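Local coordinates for protein transcriptional regulator PA3341 (Pseudomonas aeruginosa, PDB 2FBH) that probably binds DNA through a winged helix-turn-helix domain as a dimeric MarR-family transcriptional regulator, at the interface of chains A and B. Residues are numbered along the deposited sequence; one frame, centred on the assembly and turned at random. Chains: chain A/B, transcriptional regulator PA3341.

Contact 1: the interface of chains A and B. Residues chain A 17-19, 21-22, 25, 120; chain B 15, 136, 140, 143.
The helical dimerisation region of the MarR fold makes this patch, in which helix 126-144 of chain B and B:Leu15 from its helix 11-29 pack on helix 11-29 of chain A and A:Val120 of its helix 102-120. B:Leu143 does most of the work. Its CG stands anti to the carbonyl carbon (chi1 -77°), and the isopropyl fork then splits over two targets. B:Leu143 CD1 lies against the main chain of chain A, 3.6 Å from A:Trp22 CA. B:Leu143 CD2 fits between A:Glu25 and A:Val120, touching the CB methylene of the former at 3.4 Å and, rather tightly, the CG1 methyl of the latter at 3.5 Å. One turn earlier, B:Leu140 has CG anti to the backbone N (chi1 -163°) and sets CD1 on the methyl of A:Ala21, 3.6 Å from its CB. That small side chain meets both leucines. B:Leu15 fills the other end: its CG rests on A:Ser19 CB, while its side chain crosses that of A:Thr18 at about a right angle, bringing B:Leu15 CD2 to A:Thr18 CG2 at 3.8 Å and also close to the indole of A:Trp22. From within chain A, A:Val120 CG2 covers one indole face near the rim. No direct polar bond crosses the patch, so apolar fit carries it. A water lies 2.9 Å from both the carboxylate oxygen OE1 of A:Glu25 and the main-chain O of B:Leu143.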
loop_
_atom_site.group_PDB
_atom_site.type_symbol
_atom_site.label_atom_id
_atom_site.label_comp_id
_atom_site.label_asym_id
_atom_site.label_seq_id
_atom_site.Cartn_x
_atom_site.Cartn_y
_atom_site.Cartn_z
ATOM N N GLN A 17 -0.219 -1.982 -7.023
ATOM C CA GLN A 17 -1.157 -1.137 -7.788
ATOM C C GLN A 17 -2.630 -1.507 -7.561
ATOM O O GLN A 17 -3.489 -0.599 -7.463
ATOM C CB GLN A 17 -0.808 -1.215 -9.260
ATOM C CG GLN A 17 0.508 -0.445 -9.585
ATOM C CD GLN A 17 0.788 -0.436 -11.114
ATOM O OE1 GLN A 17 0.015 -1.003 -11.909
ATOM N NE2 GLN A 17 1.878 0.288 -11.527
ATOM N N THR A 18 -2.905 -2.815 -7.485
ATOM C CA THR A 18 -4.256 -3.307 -7.286
ATOM C C THR A 18 -4.707 -2.922 -5.876
ATOM O O THR A 18 -5.805 -2.442 -5.690
ATOM C CB THR A 18 -4.303 -4.847 -7.450
ATOM O OG1 THR A 18 -3.810 -5.220 -8.747
ATOM C CG2 THR A 18 -5.764 -5.301 -7.356
ATOM N N SER A 19 -3.824 -3.138 -4.891
ATOM C CA SER A 19 -4.084 -2.741 -3.506
ATOM C C SER A 19 -4.327 -1.216 -3.414
ATOM O O SER A 19 -5.281 -0.820 -2.769
ATOM C CB SER A 19 -2.996 -3.207 -2.575
ATOM O OG SER A 19 -3.524 -3.009 -1.210
ATOM N N ALA A 21 -5.324 0.787 -5.732
ATOM C CA ALA A 21 -6.593 1.153 -6.449
ATOM C C ALA A 21 -7.776 0.815 -5.535
ATOM O O ALA A 21 -8.747 1.585 -5.451
ATOM C CB ALA A 21 -6.670 0.375 -7.781
ATOM N N TRP A 22 -7.730 -0.331 -4.847
ATOM C CA TRP A 22 -8.856 -0.737 -4.018
ATOM C C TRP A 22 -8.968 0.225 -2.811
ATOM O O TRP A 22 -10.052 0.755 -2.501
ATOM C CB TRP A 22 -8.614 -2.167 -3.546
ATOM C CG TRP A 22 -9.703 -2.820 -2.828
ATOM C CD1 TRP A 22 -10.609 -2.262 -1.969
ATOM C CD2 TRP A 22 -9.940 -4.205 -2.831
ATOM N NE1 TRP A 22 -11.432 -3.240 -1.414
ATOM C CE2 TRP A 22 -11.043 -4.443 -1.956
ATOM C CE3 TRP A 22 -9.321 -5.280 -3.490
ATOM C CZ2 TRP A 22 -11.588 -5.694 -1.755
ATOM C CZ3 TRP A 22 -9.873 -6.597 -3.257
ATOM C CH2 TRP A 22 -10.976 -6.769 -2.396
ATOM N N GLU A 25 -10.449 3.475 -3.918
ATOM C CA GLU A 25 -11.901 3.377 -4.132
ATOM C C GLU A 25 -12.668 3.397 -2.781
ATOM O O GLU A 25 -13.684 4.057 -2.621
ATOM C CB GLU A 25 -12.268 2.089 -4.922
ATOM C CG GLU A 25 -13.797 1.965 -5.152
ATOM C CD GLU A 25 -14.406 3.106 -6.064
ATOM O OE1 GLU A 25 -13.669 3.802 -6.824
ATOM O OE2 GLU A 25 -15.667 3.270 -5.991
ATOM N N VAL A 120 -15.530 -4.932 -6.778
ATOM C CA VAL A 120 -14.197 -5.239 -7.316
ATOM C C VAL A 120 -14.054 -6.749 -7.650
ATOM O O VAL A 120 -13.275 -7.056 -8.516
ATOM C CB VAL A 120 -12.986 -4.627 -6.526
ATOM C CG1 VAL A 120 -13.220 -3.159 -6.267
ATOM C CG2 VAL A 120 -12.760 -5.415 -5.276
ATOM N N LEU B 15 -4.797 -8.605 0.570
ATOM C CA LEU B 15 -4.003 -8.032 -0.497
ATOM C C LEU B 15 -3.125 -6.882 0.024
ATOM O O LEU B 15 -1.947 -6.798 -0.274
ATOM C CB LEU B 15 -4.962 -7.533 -1.622
ATOM C CG LEU B 15 -4.416 -6.691 -2.714
ATOM C CD1 LEU B 15 -3.368 -7.549 -3.402
ATOM C CD2 LEU B 15 -5.590 -6.442 -3.699
ATOM N N LEU B 136 -5.857 -10.488 -10.058
ATOM C CA LEU B 136 -5.488 -9.083 -9.768
ATOM C C LEU B 136 -5.761 -8.123 -10.948
ATOM O O LEU B 136 -6.254 -7.016 -10.728
ATOM C CB LEU B 136 -3.978 -8.985 -9.445
ATOM C CG LEU B 136 -3.667 -9.715 -8.120
ATOM C CD1 LEU B 136 -2.135 -9.684 -7.872
ATOM C CD2 LEU B 136 -4.411 -9.331 -6.866
ATOM N N LEU B 140 -8.162 -4.893 -10.783
ATOM C CA LEU B 140 -7.766 -3.569 -11.258
ATOM C C LEU B 140 -8.626 -2.986 -12.386
ATOM O O LEU B 140 -8.942 -1.774 -12.354
ATOM C CB LEU B 140 -6.302 -3.622 -11.672
ATOM C CG LEU B 140 -5.486 -2.360 -11.850
ATOM C CD1 LEU B 140 -5.471 -1.547 -10.567
ATOM C CD2 LEU B 140 -3.997 -2.795 -12.353
ATOM N N LEU B 143 -11.782 -1.744 -11.056
ATOM C CA LEU B 143 -11.586 -0.450 -10.367
ATOM C C LEU B 143 -11.401 0.671 -11.356
ATOM O O LEU B 143 -11.831 1.780 -11.089
ATOM C CB LEU B 143 -10.397 -0.504 -9.399
ATOM C CG LEU B 143 -10.789 -1.239 -8.120
ATOM C CD1 LEU B 143 -9.591 -1.883 -7.398
ATOM C CD2 LEU B 143 -11.483 -0.271 -7.173
HETATM O O HOH W 1 -11.545 3.298 -8.681
#

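Contact 2: the interface of chains A and B. Residues chain A 23, 45, 48, 117; chain B 10, 12-13, 17.
A:Arg48 leaves its backbone with CG anti to the carbonyl carbon (chi1 -74°) and runs extended from CG to NE, which carries its guanidinium straight to the ring of B:Tyr10. The tyrosine's own CG is also anti to its carbonyl carbon (chi1 -62°), and the two side chains meet tip to tip. Their flat groups stack, with planes 8° apart. A:Arg48 NE sits over the ring face, offset toward the rim and 3.7 Å from the ring centroid of B:Tyr10, a cation-pi contact. B:Tyr10 CD2 lies over the centre of the guanidinium, 3.5 Å from A:Arg48 CZ, while the arginine's CD methylene covers the CE1 side. B:Thr13 comes to the guanidinium edge in plane, its hydroxyl OG1 3.3 Å from A:Arg48 NH1. A:Arg117, bent at chi3, brings NH2 to the edge of the tyrosine ring, with its guanidinium turned steeply to that ring. Two arginine groups so close to one phenol ring may make the surroundings of the ring electropositive.

A:Arg23 takes a different route, bent at chi2 and chi3 so that its guanidinium faces the first turn of helix 11-29 of chain B. A:Arg23 NH1 lies 2.8 Å from B:Gly12 O, but it comes in over the carbonyl carbon and crowds the peptide, so a direct bond is doubtful. The more convincing link is a water in the guanidinium plane, 3.0 Å from A:Arg23 NE and 2.8 Å from B:Gly12 O. The methyl CG2 of B:Thr13 points toward CE1 of A:His45, a zinc-binding residue, at a loose 4.1 Å. In the fold, B:Tyr10 and the start of helix 11-29 of chain B sit among helices 11-29, 39-48 and 102-120 of chain A.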
loop_
_atom_site.group_PDB
_atom_site.type_symbol
_atom_site.label_atom_id
_atom_site.label_comp_id
_atom_site.label_asym_id
_atom_site.label_seq_id
_atom_site.Cartn_x
_atom_site.Cartn_y
_atom_site.Cartn_z
ATOM N N ARG A 23 -7.854 0.500 -2.155
ATOM C CA ARG A 23 -7.914 1.486 -1.048
ATOM C C ARG A 23 -8.330 2.907 -1.513
ATOM O O ARG A 23 -9.000 3.625 -0.759
ATOM C CB ARG A 23 -6.600 1.462 -0.292
ATOM C CG ARG A 23 -6.256 0.058 0.268
ATOM C CD ARG A 23 -7.369 -0.477 1.169
ATOM N NE ARG A 23 -7.526 -1.905 1.037
ATOM C CZ ARG A 23 -8.478 -2.596 1.666
ATOM N NH1 ARG A 23 -8.552 -3.886 1.509
ATOM N NH2 ARG A 23 -9.352 -1.997 2.465
ATOM N N HIS A 45 -10.262 -1.714 11.234
ATOM C CA HIS A 45 -9.527 -2.779 11.876
ATOM C C HIS A 45 -9.953 -3.024 13.331
ATOM O O HIS A 45 -10.013 -4.171 13.798
ATOM C CB HIS A 45 -8.051 -2.522 11.738
ATOM C CG HIS A 45 -7.537 -2.782 10.340
ATOM N ND1 HIS A 45 -6.544 -3.707 10.067
ATOM C CD2 HIS A 45 -7.917 -2.280 9.136
ATOM C CE1 HIS A 45 -6.292 -3.714 8.763
ATOM N NE2 HIS A 45 -7.113 -2.858 8.177
ATOM N N ARG A 48 -13.063 -5.038 13.315
ATOM C CA ARG A 48 -12.906 -6.420 12.812
ATOM C C ARG A 48 -12.214 -7.390 13.723
ATOM O O ARG A 48 -12.306 -8.613 13.523
ATOM C CB ARG A 48 -12.159 -6.413 11.506
ATOM C CG ARG A 48 -13.074 -5.912 10.407
ATOM C CD ARG A 48 -12.322 -5.832 9.074
ATOM N NE ARG A 48 -13.285 -5.375 8.063
ATOM C CZ ARG A 48 -12.964 -5.123 6.797
ATOM N NH1 ARG A 48 -11.709 -5.313 6.393
ATOM N NH2 ARG A 48 -13.912 -4.750 5.930
ATOM N N ARG A 117 -16.036 -4.402 -2.024
ATOM C CA ARG A 117 -15.586 -5.841 -2.191
ATOM C C ARG A 117 -16.464 -6.523 -3.211
ATOM O O ARG A 117 -15.945 -7.100 -4.183
ATOM C CB ARG A 117 -15.626 -6.549 -0.795
ATOM C CG ARG A 117 -14.991 -7.934 -0.816
ATOM C CD ARG A 117 -15.165 -8.644 0.568
ATOM N NE ARG A 117 -15.009 -7.709 1.616
ATOM C CZ ARG A 117 -15.908 -7.262 2.500
ATOM N NH1 ARG A 117 -17.155 -7.695 2.634
ATOM N NH2 ARG A 117 -15.505 -6.360 3.317
ATOM N N TYR B 10 -11.774 -11.014 4.265
ATOM C CA TYR B 10 -11.478 -9.606 4.007
ATOM C C TYR B 10 -10.324 -9.716 3.007
ATOM O O TYR B 10 -9.127 -9.586 3.313
ATOM C CB TYR B 10 -11.097 -8.939 5.271
ATOM C CG TYR B 10 -12.241 -8.966 6.271
ATOM C CD1 TYR B 10 -12.048 -9.464 7.541
ATOM C CD2 TYR B 10 -13.506 -8.436 5.909
ATOM C CE1 TYR B 10 -13.101 -9.425 8.491
ATOM C CE2 TYR B 10 -14.571 -8.401 6.831
ATOM C CZ TYR B 10 -14.350 -8.887 8.112
ATOM O OH TYR B 10 -15.390 -8.837 9.030
ATOM N N GLY B 12 -9.629 -7.725 0.584
ATOM C CA GLY B 12 -8.859 -6.515 0.319
ATOM C C GLY B 12 -7.747 -6.352 1.375
ATOM O O GLY B 12 -6.654 -5.885 1.058
ATOM N N THR B 13 -8.053 -6.749 2.605
ATOM C CA THR B 13 -7.082 -6.638 3.675
ATOM C C THR B 13 -5.928 -7.585 3.455
ATOM O O THR B 13 -4.785 -7.200 3.675
ATOM C CB THR B 13 -7.695 -6.895 5.066
ATOM O OG1 THR B 13 -8.593 -5.820 5.337
ATOM C CG2 THR B 13 -6.598 -6.843 6.068
ATOM N N GLN B 17 -2.103 -6.268 3.098
ATOM C CA GLN B 17 -1.072 -6.780 4.021
ATOM C C GLN B 17 0.110 -7.447 3.300
ATOM O O GLN B 17 1.276 -7.263 3.722
ATOM C CB GLN B 17 -1.714 -7.744 4.997
ATOM C CG GLN B 17 -2.605 -7.004 6.040
ATOM C CD GLN B 17 -3.160 -7.993 7.103
ATOM O OE1 GLN B 17 -2.889 -9.207 7.051
ATOM N NE2 GLN B 17 -3.891 -7.439 8.124
HETATM O O HOH W 2 -6.128 -3.825 -0.807
#

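The centres of contact 1 and contact 2 are about 11 Å apart, and both draw on helices 11-29 and 102-120 of chain A. A:Trp22 and A:Arg23 are sequence neighbours, as A:Val120 and A:Arg117 are one helical turn apart. On chain B, helix 11-29 supplies B:Leu15 to contact 1 and B:Gly12 and B:Thr13 to contact 2, so one helix turn spans both. Contact 1 is almost wholly apolar, whereas contact 2 is rich in arginine and reaches helix 39-48. The two-fold repeats each patch, tying the N-terminal segment of each subunit to its partner, consistent with a MarR-type dimer.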